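Local coordinates for protein tryptophan synthase alpha chain (Chlamydia trachomatis, PDB 6V82) that belongs to the indoleglycerol-phosphate-cleaving alpha subunits of tryptophan synthase but is catalytically impaired and acts as an allosteric regulator of the beta subunit, at residues I15-T19 / A229-Q233; I117-I123 / L146-L151; P126-H131 / E159-I164; I202-I208 / Y220-V226. The contacts are given in a common frame with arbitrary orientation. Numbering follows the deposited sequence.

Interaction 1 (I15-T19 / A229-Q233); sequences IGYLT and AFVHQ
Phe230 lays the edge of its ring against Gly16, with CE2 3.8 Å from Gly16 CA, and so packs a helix onto the first strand of the TIM barrel. Residues 15-19 are extended; residues 229-233 are helical, with Gln233 N bonded to Ala229 O at 2.9 Å. The two short axes approach to 7.5 Å and cross at -41°, running in broadly the same direction. In register, Tyr17 CA lies 7.0 Å from Phe230 CA, and Leu18 CA 6.1 Å from Val231 CA. Phe230 (chi1 m) points toward the strand; a CB on Gly16 would come within 3.0 Å of Phe230 CE2. Leu18 CD2 meets Phe230 CB at 4.3 Å. Val231 (chi1 t) sets CG2 3.6 Å from Tyr17 CD2, near the ring plane. Tyr17 (chi1 t) reaches Thr19, OH to OG1 3.0 Å, a pair completed by His63 for Tyr17 and Ser62 for Thr19. Its ring lies beside Glu44, a predicted catalytic residue, on the neighbouring strand. No direct hydrogen bond joins strand and helix; instead water 1 links them, donating to Tyr17 O at 3.0 Å and accepting from Val231 N at 2.7 Å.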
loop_
_atom_site.group_PDB
_atom_site.type_symbol
_atom_site.label_atom_id
_atom_site.label_comp_id
_atom_site.label_asym_id
_atom_site.label_seq_id
_atom_site.Cartn_x
_atom_site.Cartn_y
_atom_site.Cartn_z
ATOM N N ILE A 15 40.623 8.440 -36.841
ATOM C CA ILE A 15 39.362 9.176 -36.750
ATOM C C ILE A 15 39.241 9.755 -35.347
ATOM O O ILE A 15 39.444 9.045 -34.350
ATOM C CB ILE A 15 38.158 8.274 -37.071
ATOM C CG1 ILE A 15 38.342 7.572 -38.422
ATOM C CG2 ILE A 15 36.868 9.079 -37.029
ATOM C CD1 ILE A 15 37.309 6.484 -38.696
ATOM N N GLY A 16 38.921 11.044 -35.266
ATOM C CA GLY A 16 38.755 11.707 -33.988
ATOM C C GLY A 16 37.344 12.221 -33.792
ATOM O O GLY A 16 36.798 12.898 -34.672
ATOM N N TYR A 17 36.741 11.893 -32.650
ATOM C CA TYR A 17 35.381 12.313 -32.340
ATOM C C TYR A 17 35.373 13.615 -31.554
ATOM O O TYR A 17 36.162 13.793 -30.622
ATOM C CB TYR A 17 34.641 11.253 -31.521
ATOM C CG TYR A 17 33.266 11.730 -31.123
ATOM C CD1 TYR A 17 32.202 11.641 -32.009
ATOM C CD2 TYR A 17 33.035 12.301 -29.873
ATOM C CE1 TYR A 17 30.946 12.093 -31.655
ATOM C CE2 TYR A 17 31.790 12.751 -29.513
ATOM C CZ TYR A 17 30.746 12.651 -30.405
ATOM O OH TYR A 17 29.491 13.112 -30.052
ATOM N N LEU A 18 34.453 14.504 -31.920
ATOM C CA LEU A 18 34.107 15.676 -31.125
ATOM C C LEU A 18 32.599 15.873 -31.147
ATOM O O LEU A 18 31.942 15.637 -32.166
ATOM C CB LEU A 18 34.753 16.963 -31.645
ATOM C CG LEU A 18 36.241 17.173 -31.463
ATOM C CD1 LEU A 18 36.635 18.494 -32.129
ATOM C CD2 LEU A 18 36.585 17.172 -29.990
ATOM N N THR A 19 32.055 16.352 -30.032
ATOM C CA THR A 19 30.647 16.732 -29.972
ATOM C C THR A 19 30.493 18.168 -30.467
ATOM O O THR A 19 30.976 19.109 -29.828
ATOM C CB THR A 19 30.102 16.602 -28.558
ATOM O OG1 THR A 19 30.225 15.244 -28.111
ATOM C CG2 THR A 19 28.642 17.030 -28.535
ATOM N N ALA A 229 38.617 9.889 -25.830
ATOM C CA ALA A 229 39.761 10.555 -25.204
ATOM C C ALA A 229 39.726 12.067 -25.402
ATOM O O ALA A 229 39.945 12.824 -24.449
ATOM C CB ALA A 229 41.072 9.969 -25.734
ATOM N N PHE A 230 39.435 12.525 -26.629
ATOM C CA PHE A 230 39.414 13.957 -26.921
ATOM C C PHE A 230 38.328 14.669 -26.120
ATOM O O PHE A 230 38.583 15.705 -25.493
ATOM C CB PHE A 230 39.212 14.184 -28.421
ATOM C CG PHE A 230 40.358 13.695 -29.273
ATOM C CD1 PHE A 230 41.672 13.939 -28.901
ATOM C CD2 PHE A 230 40.120 12.984 -30.442
ATOM C CE1 PHE A 230 42.728 13.486 -29.686
ATOM C CE2 PHE A 230 41.170 12.530 -31.228
ATOM C CZ PHE A 230 42.476 12.779 -30.847
ATOM N N VAL A 231 37.107 14.128 -26.133
ATOM C CA VAL A 231 36.016 14.721 -25.360
ATOM C C VAL A 231 36.394 14.790 -23.886
ATOM O O VAL A 231 36.244 15.828 -23.227
ATOM C CB VAL A 231 34.713 13.925 -25.572
ATOM C CG1 VAL A 231 33.664 14.297 -24.524
ATOM C CG2 VAL A 231 34.177 14.158 -26.973
ATOM N N HIS A 232 36.907 13.686 -23.353
ATOM C CA HIS A 232 37.284 13.656 -21.946
ATOM C C HIS A 232 38.349 14.702 -21.640
ATOM O O HIS A 232 38.323 15.337 -20.580
ATOM C CB HIS A 232 37.770 12.258 -21.578
ATOM C CG HIS A 232 38.304 12.156 -20.190
ATOM N ND1 HIS A 232 37.502 11.870 -19.106
ATOM C CD2 HIS A 232 39.557 12.306 -19.704
ATOM C CE1 HIS A 232 38.240 11.843 -18.012
ATOM N NE2 HIS A 232 39.491 12.106 -18.347
ATOM N N GLN A 233 39.283 14.910 -22.570
ATOM C CA GLN A 233 40.338 15.891 -22.350
ATOM C C GLN A 233 39.780 17.311 -22.268
ATOM O O GLN A 233 40.288 18.125 -21.488
ATOM C CB GLN A 233 41.401 15.770 -23.449
ATOM C CG GLN A 233 42.510 16.814 -23.394
ATOM C CD GLN A 233 43.179 16.912 -22.023
ATOM O OE1 GLN A 233 43.255 15.935 -21.278
ATOM N NE2 GLN A 233 43.665 18.104 -21.686
HETATM O O HOH W 1 36.715 12.262 -28.101
#

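Interaction 2 (I117-I123 / L146-L151); sequences INGVCVI and LDPILL
Ile117 opens the contact, its CG2 3.9 Å from Leu146 CD2. Asn118 O then accepts from Asp147 N at 3.0 Å, while Asn118 OD1 turns to Leu92 N on the other side. Gly119 is in parallel register with Asp147, CA to CA 4.3 Å; a CB here would come within 3.2 Å of Asp147 O. Val120 pairs with Pro148 (CA-CA 5.1 Å) and bonds on both sides of it: Val120 N to Asp147 O, and Ile149 N to Val120 O, each 2.8 Å. Val120 (chi1 t) also sets CG2 4.0 Å from Leu146 CD1. Cys121 (chi1 t) packs its CB 3.9 Å from Ile149 CB and its SG 3.5 Å from Leu151 CD1. By Val122 the strands have parted, and water 2 spans Val122 N (2.8 Å) and Ile149 O (2.9 Å). Ile123 CD1 closes on Leu151 CD2 at 3.8 Å. With helix 136-144 between the strands, this is a beta-alpha-beta unit of the TIM barrel.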
loop_
_atom_site.group_PDB
_atom_site.type_symbol
_atom_site.label_atom_id
_atom_site.label_comp_id
_atom_site.label_asym_id
_atom_site.label_seq_id
_atom_site.Cartn_x
_atom_site.Cartn_y
_atom_site.Cartn_z
ATOM N N ILE A 117 30.232 18.627 -44.973
ATOM C CA ILE A 117 30.067 17.247 -44.507
ATOM C C ILE A 117 30.236 16.290 -45.683
ATOM O O ILE A 117 29.765 16.562 -46.795
ATOM C CB ILE A 117 28.698 17.045 -43.834
ATOM C CG1 ILE A 117 28.578 17.854 -42.529
ATOM C CG2 ILE A 117 28.442 15.557 -43.593
ATOM C CD1 ILE A 117 29.660 17.550 -41.487
ATOM N N ASN A 118 30.910 15.161 -45.448
ATOM C CA ASN A 118 31.147 14.167 -46.487
ATOM C C ASN A 118 30.466 12.839 -46.235
ATOM O O ASN A 118 30.128 12.138 -47.190
ATOM C CB ASN A 118 32.649 13.909 -46.647
ATOM C CG ASN A 118 33.434 15.191 -46.815
ATOM O OD1 ASN A 118 34.196 15.575 -45.926
ATOM N ND2 ASN A 118 33.228 15.883 -47.944
ATOM N N GLY A 119 30.281 12.458 -44.985
ATOM C CA GLY A 119 29.610 11.216 -44.672
ATOM C C GLY A 119 28.674 11.435 -43.514
ATOM O O GLY A 119 28.853 12.352 -42.707
ATOM N N VAL A 120 27.660 10.582 -43.441
ATOM C CA VAL A 120 26.690 10.615 -42.359
ATOM C C VAL A 120 26.595 9.218 -41.773
ATOM O O VAL A 120 26.394 8.240 -42.503
ATOM C CB VAL A 120 25.312 11.120 -42.829
ATOM C CG1 VAL A 120 24.289 10.951 -41.726
ATOM C CG2 VAL A 120 25.407 12.603 -43.242
ATOM N N CYS A 121 26.784 9.123 -40.468
ATOM C CA CYS A 121 26.656 7.873 -39.729
ATOM C C CYS A 121 25.464 8.001 -38.784
ATOM O O CYS A 121 25.466 8.849 -37.880
ATOM C CB CYS A 121 27.939 7.570 -38.958
ATOM S SG CYS A 121 27.900 6.009 -38.049
ATOM N N VAL A 122 24.429 7.202 -39.013
ATOM C CA VAL A 122 23.230 7.252 -38.189
ATOM C C VAL A 122 23.203 5.979 -37.352
ATOM O O VAL A 122 22.961 4.879 -37.877
ATOM C CB VAL A 122 21.959 7.420 -39.026
ATOM C CG1 VAL A 122 20.783 7.703 -38.109
ATOM C CG2 VAL A 122 22.135 8.569 -39.976
ATOM N N ILE A 123 23.444 6.140 -36.041
ATOM C CA ILE A 123 23.784 5.001 -35.184
ATOM C C ILE A 123 22.563 4.135 -34.888
ATOM O O ILE A 123 22.702 2.931 -34.640
ATOM C CB ILE A 123 24.466 5.484 -33.888
ATOM C CG1 ILE A 123 25.081 4.306 -33.127
ATOM C CG2 ILE A 123 23.488 6.221 -32.998
ATOM C CD1 ILE A 123 26.279 3.684 -33.818
ATOM N N LEU A 146 26.131 12.532 -50.180
ATOM C CA LEU A 146 26.735 12.199 -48.904
ATOM C C LEU A 146 26.931 10.693 -48.820
ATOM O O LEU A 146 26.122 9.916 -49.335
ATOM C CB LEU A 146 25.863 12.683 -47.744
ATOM C CG LEU A 146 25.651 14.188 -47.623
ATOM C CD1 LEU A 146 24.487 14.485 -46.689
ATOM C CD2 LEU A 146 26.916 14.859 -47.127
ATOM N N ASP A 147 28.021 10.283 -48.172
ATOM C CA ASP A 147 28.314 8.865 -48.000
ATOM C C ASP A 147 27.629 8.338 -46.747
ATOM O O ASP A 147 27.946 8.803 -45.642
ATOM C CB ASP A 147 29.809 8.628 -47.892
ATOM C CG ASP A 147 30.522 8.814 -49.206
ATOM O OD1 ASP A 147 29.834 8.836 -50.249
ATOM O OD2 ASP A 147 31.767 8.932 -49.193
ATOM N N PRO A 148 26.711 7.378 -46.859
ATOM C CA PRO A 148 26.165 6.732 -45.657
ATOM C C PRO A 148 27.199 5.792 -45.048
ATOM O O PRO A 148 27.677 4.861 -45.704
ATOM C CB PRO A 148 24.942 5.971 -46.184
ATOM C CG PRO A 148 24.752 6.422 -47.611
ATOM C CD PRO A 148 26.092 6.864 -48.090
ATOM N N ILE A 149 27.549 6.044 -43.788
ATOM C CA ILE A 149 28.574 5.287 -43.078
ATOM C C ILE A 149 27.866 4.273 -42.190
ATOM O O ILE A 149 27.264 4.637 -41.173
ATOM C CB ILE A 149 29.482 6.203 -42.251
ATOM C CG1 ILE A 149 29.972 7.374 -43.088
ATOM C CG2 ILE A 149 30.676 5.434 -41.754
ATOM C CD1 ILE A 149 30.827 6.955 -44.272
ATOM N N LEU A 150 27.942 2.999 -42.556
ATOM C CA LEU A 150 27.157 1.967 -41.895
ATOM C C LEU A 150 28.049 1.137 -40.980
ATOM O O LEU A 150 29.275 1.199 -41.061
ATOM C CB LEU A 150 26.465 1.080 -42.933
ATOM C CG LEU A 150 25.084 1.525 -43.426
ATOM C CD1 LEU A 150 25.056 2.987 -43.823
ATOM C CD2 LEU A 150 24.641 0.661 -44.594
ATOM N N LEU A 151 27.414 0.371 -40.089
ATOM C CA LEU A 151 28.099 -0.450 -39.093
ATOM C C LEU A 151 27.683 -1.910 -39.246
ATOM O O LEU A 151 26.488 -2.213 -39.323
ATOM C CB LEU A 151 27.789 0.018 -37.666
ATOM C CG LEU A 151 28.423 1.301 -37.117
ATOM C CD1 LEU A 151 27.646 2.538 -37.508
ATOM C CD2 LEU A 151 28.513 1.198 -35.603
HETATM O O HOH W 2 24.456 5.185 -40.910
#

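Interaction 3 (P126-H131 / E159-I164); sequences PAPLSH and ERMSLI
Leu163, Arg160 and His131 bury 95, 92 and 91 Å² here, and they define how residues 126-131, an irregular segment, lie along helix 159-164. The segment is extended from Pro126 to Pro128 (psi near 150°), bends at Leu129 (-82/-45) and again at His131 (-60/-28). Its CA atoms come nearest the helix at Ala127 to Ile164, 5.7 Å, and Leu129 to Arg160, 5.9 Å. Leu163 points toward the bend: its CD1 is 3.5 Å from Pro128 CB, 3.3 Å from Pro128 O and 3.1 Å from Ser130 O. Arg160, with chi1 between wells at -22°, carries its guanidinium to the start of the segment. Ala127 O lies over one guanidinium face, 2.7 Å from Arg160 NH1, but the angle is too poor for a hydrogen bond; Pro126 CB sits at the edge, 3.2 Å from the same NH1. Leu129 CD1 touches Arg160 CD at 3.6 Å. His131, poorly ordered, places NE2 3.2 Å from Glu159 CG at the exposed end. Deeper in, Ala127 CB meets Ile164 CG1 at 3.8 Å. No hydrogen bond crosses the contact. Leu13, Leu18 and Gln22 of the beta chain pack on Pro126, Arg160 and Leu129 respectively, so a loop after one barrel strand and the helix after the next together form part of the alpha-beta interface of tryptophan synthase.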
loop_
_atom_site.group_PDB
_atom_site.type_symbol
_atom_site.label_atom_id
_atom_site.label_comp_id
_atom_site.label_asym_id
_atom_site.label_seq_id
_atom_site.Cartn_x
_atom_site.Cartn_y
_atom_site.Cartn_z
ATOM N N PRO A 126 19.336 1.264 -38.767
ATOM C CA PRO A 126 19.946 0.143 -39.492
ATOM C C PRO A 126 19.457 0.060 -40.936
ATOM O O PRO A 126 18.346 0.484 -41.271
ATOM C CB PRO A 126 19.504 -1.084 -38.680
ATOM C CG PRO A 126 18.242 -0.654 -38.016
ATOM C CD PRO A 126 18.404 0.810 -37.716
ATOM N N ALA A 127 20.313 -0.487 -41.796
ATOM C CA ALA A 127 19.925 -0.768 -43.171
ATOM C C ALA A 127 18.699 -1.673 -43.178
ATOM O O ALA A 127 18.536 -2.505 -42.285
ATOM C CB ALA A 127 21.066 -1.439 -43.934
ATOM N N PRO A 128 17.814 -1.525 -44.157
ATOM C CA PRO A 128 16.557 -2.279 -44.116
ATOM C C PRO A 128 16.808 -3.778 -44.168
ATOM O O PRO A 128 17.797 -4.251 -44.734
ATOM C CB PRO A 128 15.802 -1.784 -45.354
ATOM C CG PRO A 128 16.407 -0.446 -45.662
ATOM C CD PRO A 128 17.859 -0.587 -45.290
ATOM N N LEU A 129 15.896 -4.528 -43.549
ATOM C CA LEU A 129 16.103 -5.965 -43.430
ATOM C C LEU A 129 15.689 -6.709 -44.697
ATOM O O LEU A 129 16.425 -7.586 -45.163
ATOM C CB LEU A 129 15.353 -6.498 -42.210
ATOM C CG LEU A 129 15.729 -7.913 -41.768
ATOM C CD1 LEU A 129 17.216 -8.182 -41.985
ATOM C CD2 LEU A 129 15.355 -8.124 -40.304
ATOM N N SER A 130 14.536 -6.380 -45.277
ATOM C CA SER A 130 14.106 -7.060 -46.494
ATOM C C SER A 130 14.937 -6.608 -47.683
ATOM O O SER A 130 15.267 -5.428 -47.817
ATOM C CB SER A 130 12.627 -6.797 -46.780
ATOM O OG SER A 130 12.249 -7.363 -48.030
ATOM N N HIS A 131 15.260 -7.557 -48.565
ATOM C CA HIS A 131 16.040 -7.216 -49.750
ATOM C C HIS A 131 15.327 -6.182 -50.611
ATOM O O HIS A 131 15.980 -5.407 -51.319
ATOM C CB HIS A 131 16.332 -8.468 -50.575
ATOM C CG HIS A 131 16.862 -9.615 -49.774
ATOM N ND1 HIS A 131 16.106 -10.729 -49.478
ATOM C CD2 HIS A 131 18.077 -9.825 -49.214
ATOM C CE1 HIS A 131 16.830 -11.575 -48.768
ATOM N NE2 HIS A 131 18.031 -11.051 -48.595
ATOM N N GLU A 159 21.000 -11.059 -45.313
ATOM C CA GLU A 159 19.994 -10.103 -45.780
ATOM C C GLU A 159 20.474 -8.662 -45.627
ATOM O O GLU A 159 20.186 -7.805 -46.475
ATOM C CB GLU A 159 18.684 -10.298 -45.010
ATOM C CG GLU A 159 17.824 -11.461 -45.463
ATOM C CD GLU A 159 18.464 -12.806 -45.205
ATOM O OE1 GLU A 159 18.951 -13.029 -44.076
ATOM O OE2 GLU A 159 18.484 -13.641 -46.135
ATOM N N ARG A 160 21.169 -8.368 -44.527
ATOM C CA ARG A 160 21.795 -7.061 -44.373
ATOM C C ARG A 160 22.912 -6.888 -45.387
ATOM O O ARG A 160 22.912 -5.930 -46.167
ATOM C CB ARG A 160 22.350 -6.896 -42.958
ATOM C CG ARG A 160 21.736 -7.791 -41.913
ATOM C CD ARG A 160 20.551 -7.113 -41.330
ATOM N NE ARG A 160 20.843 -5.699 -41.169
ATOM C CZ ARG A 160 19.965 -4.819 -40.729
ATOM N NH1 ARG A 160 20.318 -3.550 -40.610
ATOM N NH2 ARG A 160 18.738 -5.215 -40.404
ATOM N N MET A 161 23.874 -7.825 -45.376
ATOM C CA MET A 161 25.034 -7.812 -46.264
ATOM C C MET A 161 24.696 -7.304 -47.655
ATOM O O MET A 161 25.413 -6.469 -48.217
ATOM C CB MET A 161 25.619 -9.221 -46.351
ATOM C CG MET A 161 26.297 -9.683 -45.087
ATOM S SD MET A 161 27.607 -8.536 -44.623
ATOM C CE MET A 161 28.954 -9.675 -44.286
ATOM N N SER A 162 23.594 -7.801 -48.219
ATOM C CA SER A 162 23.096 -7.290 -49.489
ATOM C C SER A 162 22.713 -5.824 -49.374
ATOM O O SER A 162 23.265 -4.968 -50.072
ATOM C CB SER A 162 21.893 -8.109 -49.950
ATOM O OG SER A 162 22.192 -9.486 -49.919
ATOM N N LEU A 163 21.751 -5.513 -48.499
ATOM C CA LEU A 163 21.274 -4.138 -48.426
ATOM C C LEU A 163 22.300 -3.212 -47.789
ATOM O O LEU A 163 22.360 -2.031 -48.149
ATOM C CB LEU A 163 19.946 -4.062 -47.677
ATOM C CG LEU A 163 18.726 -4.010 -48.602
ATOM C CD1 LEU A 163 17.566 -3.394 -47.876
ATOM C CD2 LEU A 163 19.006 -3.237 -49.889
ATOM N N ILE A 164 23.118 -3.716 -46.859
ATOM C CA ILE A 164 24.209 -2.891 -46.348
ATOM C C ILE A 164 25.151 -2.509 -47.478
ATOM O O ILE A 164 25.579 -1.355 -47.584
ATOM C CB ILE A 164 24.957 -3.601 -45.205
ATOM C CG1 ILE A 164 24.016 -3.843 -44.030
ATOM C CG2 ILE A 164 26.128 -2.757 -44.740
ATOM C CD1 ILE A 164 24.718 -4.262 -42.759
#

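Interaction 4 (I202-I208 / Y220-V226); sequences IVDRRDI and YSDGFIV
Strand 202-205 and strand 223-226 run side by side, their axes 5.5 Å apart at closest and crossing at -33°, but side chains make much of the polar link. At the start, Asp222 N donates to Ile202 O at 3.0 Å, and Ile202 N returns a bond to Asp222 OD2 at 2.8 Å; that carboxylate also meets Arg195 in a salt bridge. Next, Ser221 OG (chi1 t) relays between the strands, accepting from Asp204 N at 2.7 Å and donating to Gly223 O at 2.6 Å. Asp204 (chi1 t) is satisfied at both oxygens: OD1 accepts from Arg206 N at 3.0 Å, an Asx turn, while OD2 takes Tyr220 OH at 2.8 Å and a salt bridge from Arg206 NH1 at 2.9 Å. The chain turns a corner at Arg206, and Ile208 N then reaches Ile225 O at 3.0 Å. Ile208 CB packs 3.8 Å from Phe224 CD2. Ile225 has CD1 3.4 Å from Arg205 NH1, whose charge is matched by Glu44, a predicted proton acceptor. These bonds join the seventh and eighth strands of the TIM barrel beside its probable active site.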
loop_
_atom_site.group_PDB
_atom_site.type_symbol
_atom_site.label_atom_id
_atom_site.label_comp_id
_atom_site.label_asym_id
_atom_site.label_seq_id
_atom_site.Cartn_x
_atom_site.Cartn_y
_atom_site.Cartn_z
ATOM N N ILE A 202 37.534 -1.097 -44.059
ATOM C CA ILE A 202 36.821 -1.566 -42.877
ATOM C C ILE A 202 37.570 -1.047 -41.661
ATOM O O ILE A 202 38.765 -1.327 -41.495
ATOM C CB ILE A 202 36.714 -3.096 -42.842
ATOM C CG1 ILE A 202 36.247 -3.627 -44.193
ATOM C CG2 ILE A 202 35.747 -3.526 -41.771
ATOM C CD1 ILE A 202 34.916 -3.095 -44.619
ATOM N N VAL A 203 36.878 -0.291 -40.815
ATOM C CA VAL A 203 37.490 0.340 -39.653
ATOM C C VAL A 203 36.914 -0.282 -38.389
ATOM O O VAL A 203 35.690 -0.314 -38.208
ATOM C CB VAL A 203 37.282 1.864 -39.661
ATOM C CG1 VAL A 203 37.836 2.486 -38.379
ATOM C CG2 VAL A 203 37.938 2.465 -40.887
ATOM N N ASP A 204 37.804 -0.774 -37.523
ATOM C CA ASP A 204 37.425 -1.233 -36.192
ATOM C C ASP A 204 36.839 -0.078 -35.382
ATOM O O ASP A 204 37.510 0.933 -35.135
ATOM C CB ASP A 204 38.648 -1.820 -35.486
ATOM C CG ASP A 204 38.289 -2.683 -34.276
ATOM O OD1 ASP A 204 37.325 -2.350 -33.550
ATOM O OD2 ASP A 204 38.990 -3.702 -34.051
ATOM N N ARG A 205 35.589 -0.247 -34.957
ATOM C CA ARG A 205 34.817 0.773 -34.258
ATOM C C ARG A 205 35.200 0.916 -32.784
ATOM O O ARG A 205 34.688 1.815 -32.110
ATOM C CB ARG A 205 33.326 0.434 -34.408
ATOM C CG ARG A 205 32.303 1.405 -33.805
ATOM C CD ARG A 205 32.311 2.777 -34.449
ATOM N NE ARG A 205 31.274 3.634 -33.873
ATOM C CZ ARG A 205 31.159 4.946 -34.100
ATOM N NH1 ARG A 205 32.019 5.575 -34.909
ATOM N NH2 ARG A 205 30.180 5.634 -33.513
ATOM N N ARG A 206 36.098 0.083 -32.261
ATOM C CA ARG A 206 36.363 0.118 -30.829
ATOM C C ARG A 206 37.104 1.393 -30.429
ATOM O O ARG A 206 37.868 1.975 -31.204
ATOM C CB ARG A 206 37.152 -1.113 -30.400
ATOM C CG ARG A 206 38.654 -1.033 -30.574
ATOM C CD ARG A 206 39.309 -2.240 -29.905
ATOM N NE ARG A 206 39.350 -3.423 -30.770
ATOM C CZ ARG A 206 38.377 -4.327 -30.893
ATOM N NH1 ARG A 206 38.545 -5.355 -31.711
ATOM N NH2 ARG A 206 37.241 -4.211 -30.213
ATOM N N ASP A 207 36.854 1.829 -29.201
ATOM C CA ASP A 207 37.397 3.089 -28.714
ATOM C C ASP A 207 38.869 2.921 -28.375
ATOM O O ASP A 207 39.226 2.139 -27.491
ATOM C CB ASP A 207 36.610 3.554 -27.492
ATOM C CG ASP A 207 36.917 4.990 -27.097
ATOM O OD1 ASP A 207 37.679 5.691 -27.804
ATOM O OD2 ASP A 207 36.387 5.413 -26.051
ATOM N N ILE A 208 39.723 3.645 -29.079
ATOM C CA ILE A 208 41.159 3.620 -28.835
ATOM C C ILE A 208 41.534 4.871 -28.066
ATOM O O ILE A 208 41.055 5.972 -28.374
ATOM C CB ILE A 208 41.950 3.533 -30.151
ATOM C CG1 ILE A 208 41.532 2.295 -30.929
ATOM C CG2 ILE A 208 43.428 3.489 -29.853
ATOM C CD1 ILE A 208 41.815 1.033 -30.184
ATOM N N TYR A 220 45.084 -4.933 -38.673
ATOM C CA TYR A 220 43.995 -5.560 -39.417
ATOM C C TYR A 220 42.924 -4.580 -39.863
ATOM O O TYR A 220 42.177 -4.891 -40.799
ATOM C CB TYR A 220 43.336 -6.664 -38.568
ATOM C CG TYR A 220 42.864 -6.178 -37.207
ATOM C CD1 TYR A 220 43.666 -6.307 -36.080
ATOM C CD2 TYR A 220 41.618 -5.567 -37.059
ATOM C CE1 TYR A 220 43.237 -5.850 -34.842
ATOM C CE2 TYR A 220 41.182 -5.105 -35.824
ATOM C CZ TYR A 220 41.993 -5.249 -34.722
ATOM O OH TYR A 220 41.551 -4.785 -33.501
ATOM N N SER A 221 42.819 -3.421 -39.229
ATOM C CA SER A 221 41.837 -2.407 -39.555
ATOM C C SER A 221 42.483 -1.332 -40.418
ATOM O O SER A 221 43.688 -1.087 -40.325
ATOM C CB SER A 221 41.268 -1.788 -38.278
ATOM O OG SER A 221 40.319 -0.774 -38.574
ATOM N N ASP A 222 41.673 -0.699 -41.272
ATOM C CA ASP A 222 42.159 0.401 -42.097
ATOM C C ASP A 222 42.252 1.715 -41.332
ATOM O O ASP A 222 42.804 2.687 -41.854
ATOM C CB ASP A 222 41.261 0.561 -43.324
ATOM C CG ASP A 222 41.317 -0.649 -44.233
ATOM O OD1 ASP A 222 42.429 -0.983 -44.693
ATOM O OD2 ASP A 222 40.263 -1.287 -44.457
ATOM N N GLY A 223 41.732 1.767 -40.115
ATOM C CA GLY A 223 41.914 2.927 -39.266
ATOM C C GLY A 223 41.438 2.597 -37.872
ATOM O O GLY A 223 40.883 1.524 -37.623
ATOM N N PHE A 224 41.665 3.534 -36.961
ATOM C CA PHE A 224 41.137 3.433 -35.607
ATOM C C PHE A 224 40.439 4.736 -35.252
ATOM O O PHE A 224 40.736 5.791 -35.820
ATOM C CB PHE A 224 42.240 3.116 -34.581
ATOM C CG PHE A 224 43.251 4.209 -34.424
ATOM C CD1 PHE A 224 44.315 4.318 -35.306
ATOM C CD2 PHE A 224 43.145 5.126 -33.391
ATOM C CE1 PHE A 224 45.252 5.326 -35.161
ATOM C CE2 PHE A 224 44.082 6.133 -33.238
ATOM C CZ PHE A 224 45.134 6.235 -34.123
ATOM N N ILE A 225 39.501 4.662 -34.315
ATOM C CA ILE A 225 38.746 5.830 -33.888
ATOM C C ILE A 225 39.063 6.114 -32.426
ATOM O O ILE A 225 39.088 5.200 -31.592
ATOM C CB ILE A 225 37.234 5.647 -34.124
ATOM C CG1 ILE A 225 36.456 6.839 -33.564
ATOM C CG2 ILE A 225 36.726 4.351 -33.527
ATOM C CD1 ILE A 225 34.987 6.838 -33.966
ATOM N N VAL A 226 39.346 7.377 -32.133
ATOM C CA VAL A 226 39.471 7.887 -30.774
ATOM C C VAL A 226 38.130 8.531 -30.442
ATOM O O VAL A 226 37.873 9.683 -30.810
ATOM C CB VAL A 226 40.618 8.894 -30.654
ATOM C CG1 VAL A 226 40.704 9.426 -29.244
ATOM C CG2 VAL A 226 41.933 8.279 -31.114
#

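In the fold
Interactions 1, 2 and 4 are buried in the barrel; interaction 3 is partly exposed and meets the beta chain. Interactions 1 and 4 meet where the barrel closes, strand 223-226 being the neighbour of strand 13-19: Ile15 N bonds to Phe224 O and Ile15 O to Val226 N, both 2.8 Å. Interaction 2 is joined by backbone ladder bonds that give way to a water, whereas interaction 4 mixes two backbone bonds with bonds through serine, aspartate and tyrosine side chains. Interactions 1 and 3 lack direct hydrogen bonds, one resting on apolar contacts and a water, the other on apolar and arginine packing, with centres 31 Å apart. Leu150 CD2 joins interaction 2 to interaction 3, 4.2 Å from Ala127 CB.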